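Local atomic coordinates of GGDEF family protein (Vibrio cholerae, PDB entry 5GZS), a protein that probably senses periplasmic arginine through solute-binding-protein-like domains, one of which holds the amino acid, as the periplasmic portion of the diguanylate cyclase CdgH. Residues L220-N233 and L261-T273. Residues are numbered along the deposited sequence; the frame is centred on the assembly and turned at random.
Sequences LNVQRVLRVKLENN and LLKCELVSNGQET
L226 and V228 pair with K263, E265 and V267 through four backbone hydrogen bonds that join the parallel strands 226-230 and 264-266: L226 N to K263 O (3.1 Å), E265 N to L226 O, V228 N to E265 O, and V267 N to V228 O (2.8 Å). Beyond V267 the direct pairing gives way to a water that donates to V267 O and accepts from L230 N.

On one face, L226, V228 and L230 pack beside C264 and L266. V228 CG2 lies 3.8 Å from C264 CB, and the L266 side chain crosses that of L230 at about a right angle, its CD1 3.6 Å from L230 CG. Helix 248-259 covers V228, L230 and L266, and its C257 forms the disulfide with C264. Further back, L262 spreads its methyls between L220 and L226, against L426 of helix 421-435.

On the other face, V267 CG2 sits 3.6 Å above the R227 guanidinium plane, offset toward its rim. The extended K229 chain runs across V267 to bring NZ 3.2 Å from Q271 OE1, above the amide plane; D280 is a weak second partner.

Past the strands, E272 OE1 accepts from N232 N, while a water donates to both E272 OE1 and E231 OE2. Q271 and E272 are poorly ordered, making their bonds less certain.

With helix 248-259 in the connection between them, the strands form a beta-alpha-beta unit at the edge of a mixed sheet, consistent with the periplasmic solute-binding-protein fold.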
# COMPACT_ATOMS: atom_id res chain seq x y z
N LEU A 220 25.47 -17.48 -22.85
CA LEU A 220 24.53 -18.58 -22.94
C LEU A 220 24.22 -18.79 -24.43
O LEU A 220 24.33 -17.87 -25.23
CB LEU A 220 23.26 -18.31 -22.11
CG LEU A 220 22.23 -17.31 -22.64
CD1 LEU A 220 21.30 -17.98 -23.63
CD2 LEU A 220 21.45 -16.69 -21.49
N ASN A 221 23.82 -20.00 -24.77
CA ASN A 221 23.55 -20.38 -26.14
C ASN A 221 22.17 -19.96 -26.60
O ASN A 221 21.22 -20.72 -26.46
CB ASN A 221 23.74 -21.90 -26.27
CG ASN A 221 23.48 -22.40 -27.67
OD1 ASN A 221 23.18 -21.64 -28.58
ND2 ASN A 221 23.61 -23.70 -27.84
N VAL A 222 22.05 -18.77 -27.18
CA VAL A 222 20.76 -18.28 -27.68
C VAL A 222 20.14 -19.13 -28.81
O VAL A 222 19.01 -18.82 -29.25
CB VAL A 222 20.86 -16.82 -28.20
CG1 VAL A 222 21.77 -15.95 -27.30
CG2 VAL A 222 21.36 -16.80 -29.64
N GLN A 223 20.84 -20.15 -29.31
CA GLN A 223 20.23 -21.05 -30.29
C GLN A 223 19.44 -22.13 -29.56
O GLN A 223 18.70 -22.90 -30.18
CB GLN A 223 21.25 -21.70 -31.21
CG GLN A 223 21.95 -20.76 -32.17
CD GLN A 223 21.01 -19.74 -32.79
OE1 GLN A 223 20.01 -20.08 -33.43
NE2 GLN A 223 21.32 -18.46 -32.60
N ARG A 224 19.60 -22.21 -28.25
CA ARG A 224 18.88 -23.23 -27.51
C ARG A 224 17.41 -22.85 -27.29
O ARG A 224 17.10 -21.76 -26.81
CB ARG A 224 19.56 -23.49 -26.18
CG ARG A 224 18.66 -24.15 -25.18
CD ARG A 224 19.46 -24.83 -24.10
NE ARG A 224 18.58 -25.64 -23.27
CZ ARG A 224 18.99 -26.35 -22.23
NH1 ARG A 224 20.28 -26.34 -21.90
NH2 ARG A 224 18.12 -27.05 -21.53
N VAL A 225 16.50 -23.75 -27.67
CA VAL A 225 15.08 -23.51 -27.46
C VAL A 225 14.65 -23.82 -26.03
O VAL A 225 14.54 -24.98 -25.64
CB VAL A 225 14.22 -24.34 -28.44
CG1 VAL A 225 12.74 -24.10 -28.18
CG2 VAL A 225 14.60 -24.01 -29.89
N LEU A 226 14.42 -22.78 -25.23
CA LEU A 226 13.99 -22.96 -23.86
C LEU A 226 12.61 -23.59 -23.76
O LEU A 226 11.66 -23.08 -24.34
CB LEU A 226 13.98 -21.61 -23.14
CG LEU A 226 15.33 -20.91 -23.08
CD1 LEU A 226 15.20 -19.63 -22.26
CD2 LEU A 226 16.38 -21.85 -22.48
N ARG A 227 12.49 -24.69 -23.02
CA ARG A 227 11.18 -25.31 -22.81
C ARG A 227 10.46 -24.74 -21.58
O ARG A 227 11.00 -24.72 -20.47
CB ARG A 227 11.31 -26.83 -22.70
CG ARG A 227 12.02 -27.40 -23.93
CD ARG A 227 12.14 -28.93 -23.91
NE ARG A 227 10.93 -29.60 -24.38
CZ ARG A 227 10.05 -30.14 -23.56
NH1 ARG A 227 10.25 -30.08 -22.25
NH2 ARG A 227 8.96 -30.73 -24.04
N VAL A 228 9.21 -24.26 -21.80
CA VAL A 228 8.42 -23.56 -20.80
C VAL A 228 7.15 -24.36 -20.50
O VAL A 228 6.53 -24.91 -21.40
CB VAL A 228 7.99 -22.18 -21.37
CG1 VAL A 228 7.36 -21.30 -20.30
CG2 VAL A 228 9.17 -21.47 -21.97
N LYS A 229 6.74 -24.43 -19.23
CA LYS A 229 5.42 -24.97 -18.90
C LYS A 229 4.60 -23.98 -18.11
O LYS A 229 5.14 -23.25 -17.27
CB LYS A 229 5.50 -26.29 -18.14
CG LYS A 229 5.89 -27.42 -19.02
CD LYS A 229 5.34 -28.75 -18.55
CE LYS A 229 5.84 -29.86 -19.48
NZ LYS A 229 5.32 -31.19 -19.14
N LEU A 230 3.30 -23.94 -18.38
CA LEU A 230 2.42 -23.08 -17.60
C LEU A 230 1.51 -23.90 -16.72
O LEU A 230 0.88 -24.86 -17.17
CB LEU A 230 1.59 -22.18 -18.51
CG LEU A 230 2.38 -21.12 -19.27
CD1 LEU A 230 1.46 -20.33 -20.19
CD2 LEU A 230 3.14 -20.20 -18.33
N GLU A 231 1.47 -23.54 -15.44
CA GLU A 231 0.66 -24.24 -14.47
C GLU A 231 -0.81 -24.20 -14.89
O GLU A 231 -1.35 -23.13 -15.20
CB GLU A 231 0.86 -23.64 -13.06
CG GLU A 231 0.56 -24.61 -11.90
CD GLU A 231 1.83 -25.22 -11.26
OE1 GLU A 231 2.82 -24.49 -11.02
OE2 GLU A 231 1.81 -26.45 -10.99
N ASN A 232 -1.46 -25.36 -14.93
CA ASN A 232 -2.87 -25.43 -15.28
C ASN A 232 -3.67 -26.27 -14.29
O ASN A 232 -4.68 -26.88 -14.62
CB ASN A 232 -3.08 -25.87 -16.73
CG ASN A 232 -3.66 -24.75 -17.60
OD1 ASN A 232 -4.49 -23.97 -17.14
ND2 ASN A 232 -3.21 -24.67 -18.85
N ASN A 233 -3.18 -26.30 -13.06
CA ASN A 233 -3.91 -26.86 -11.92
C ASN A 233 -4.37 -25.68 -11.05
O ASN A 233 -3.54 -24.95 -10.51
CB ASN A 233 -2.99 -27.83 -11.15
CG ASN A 233 -3.43 -28.09 -9.71
OD1 ASN A 233 -4.61 -27.96 -9.35
ND2 ASN A 233 -2.48 -28.48 -8.87
N LEU A 261 15.74 -11.70 -26.65
CA LEU A 261 16.04 -12.36 -27.92
C LEU A 261 16.42 -13.80 -27.72
O LEU A 261 17.24 -14.34 -28.48
CB LEU A 261 17.13 -11.63 -28.68
CG LEU A 261 16.76 -10.28 -29.29
CD1 LEU A 261 17.82 -9.96 -30.32
CD2 LEU A 261 15.38 -10.32 -29.92
N LEU A 262 15.82 -14.43 -26.71
CA LEU A 262 15.86 -15.87 -26.59
C LEU A 262 14.60 -16.48 -27.20
O LEU A 262 13.54 -15.86 -27.20
CB LEU A 262 15.96 -16.30 -25.14
CG LEU A 262 16.94 -15.57 -24.24
CD1 LEU A 262 16.55 -15.90 -22.85
CD2 LEU A 262 18.38 -16.03 -24.52
N LYS A 263 14.71 -17.71 -27.66
CA LYS A 263 13.56 -18.39 -28.21
C LYS A 263 12.95 -19.31 -27.16
O LYS A 263 13.63 -20.18 -26.62
CB LYS A 263 13.96 -19.18 -29.47
CG LYS A 263 15.39 -19.68 -29.47
CD LYS A 263 15.87 -20.12 -30.86
CE LYS A 263 15.88 -18.96 -31.83
NZ LYS A 263 16.63 -19.29 -33.08
N CYS A 264 11.68 -19.12 -26.87
CA CYS A 264 11.00 -19.95 -25.89
C CYS A 264 9.84 -20.64 -26.53
O CYS A 264 9.10 -20.06 -27.32
CB CYS A 264 10.47 -19.15 -24.70
SG CYS A 264 11.62 -18.11 -23.92
N GLU A 265 9.60 -21.86 -26.11
CA GLU A 265 8.55 -22.65 -26.65
C GLU A 265 7.72 -23.14 -25.50
O GLU A 265 8.23 -23.76 -24.62
CB GLU A 265 9.20 -23.82 -27.35
CG GLU A 265 8.28 -24.85 -27.93
CD GLU A 265 8.99 -25.77 -28.87
OE1 GLU A 265 9.27 -25.41 -30.00
OE2 GLU A 265 9.28 -26.88 -28.47
N LEU A 266 6.43 -22.87 -25.52
CA LEU A 266 5.51 -23.38 -24.52
C LEU A 266 5.20 -24.84 -24.80
O LEU A 266 4.79 -25.18 -25.90
CB LEU A 266 4.21 -22.58 -24.54
CG LEU A 266 3.23 -23.21 -23.56
CD1 LEU A 266 3.61 -22.74 -22.19
CD2 LEU A 266 1.79 -22.88 -23.89
N VAL A 267 5.32 -25.69 -23.81
CA VAL A 267 4.97 -27.10 -24.01
C VAL A 267 3.95 -27.64 -22.98
O VAL A 267 3.95 -27.24 -21.82
CB VAL A 267 6.22 -27.97 -23.98
CG1 VAL A 267 7.12 -27.61 -25.15
CG2 VAL A 267 6.97 -27.77 -22.69
N SER A 268 3.08 -28.55 -23.42
CA SER A 268 2.04 -29.14 -22.58
C SER A 268 1.85 -30.60 -22.89
O SER A 268 2.19 -31.02 -23.98
CB SER A 268 0.70 -28.43 -22.79
OG SER A 268 0.92 -27.05 -22.96
N ASN A 269 1.21 -31.36 -21.99
CA ASN A 269 0.48 -32.61 -22.32
C ASN A 269 -0.98 -32.77 -21.95
O ASN A 269 -1.85 -32.33 -22.68
CB ASN A 269 1.20 -33.88 -21.85
CG ASN A 269 2.69 -33.76 -21.86
OD1 ASN A 269 3.28 -33.21 -22.77
ND2 ASN A 269 3.31 -34.30 -20.86
N GLY A 270 -1.26 -33.36 -20.79
CA GLY A 270 -2.50 -33.30 -20.04
C GLY A 270 -2.45 -33.20 -18.52
O GLY A 270 -3.07 -32.35 -17.90
N GLN A 271 -1.69 -34.10 -17.91
CA GLN A 271 -1.24 -33.91 -16.55
C GLN A 271 -2.42 -33.76 -15.56
O GLN A 271 -3.42 -34.42 -15.75
CB GLN A 271 -0.30 -32.69 -16.55
CG GLN A 271 0.92 -32.93 -17.39
CD GLN A 271 2.14 -32.18 -16.92
OE1 GLN A 271 2.52 -31.20 -17.51
NE2 GLN A 271 2.77 -32.67 -15.86
N GLU A 272 -2.35 -32.90 -14.55
CA GLU A 272 -1.17 -32.37 -13.85
C GLU A 272 -1.53 -32.42 -12.38
O GLU A 272 -0.70 -32.74 -11.53
CB GLU A 272 -0.76 -30.96 -14.33
CG GLU A 272 -1.74 -29.83 -14.12
CD GLU A 272 -1.32 -28.50 -14.72
OE1 GLU A 272 -0.53 -27.77 -14.10
OE2 GLU A 272 -1.79 -28.15 -15.81
N THR A 273 -2.80 -32.17 -12.09
CA THR A 273 -3.40 -32.29 -10.78
C THR A 273 -2.76 -33.39 -9.93
O THR A 273 -2.77 -33.33 -8.70
CB THR A 273 -4.93 -32.44 -10.94
OG1 THR A 273 -5.48 -31.15 -11.19
CG2 THR A 273 -5.58 -33.01 -9.72
O HOH W 1 10.79 -28.24 -26.73
O HOH W 2 2.39 -26.02 -20.31
O HOH W 3 0.77 -29.31 -11.87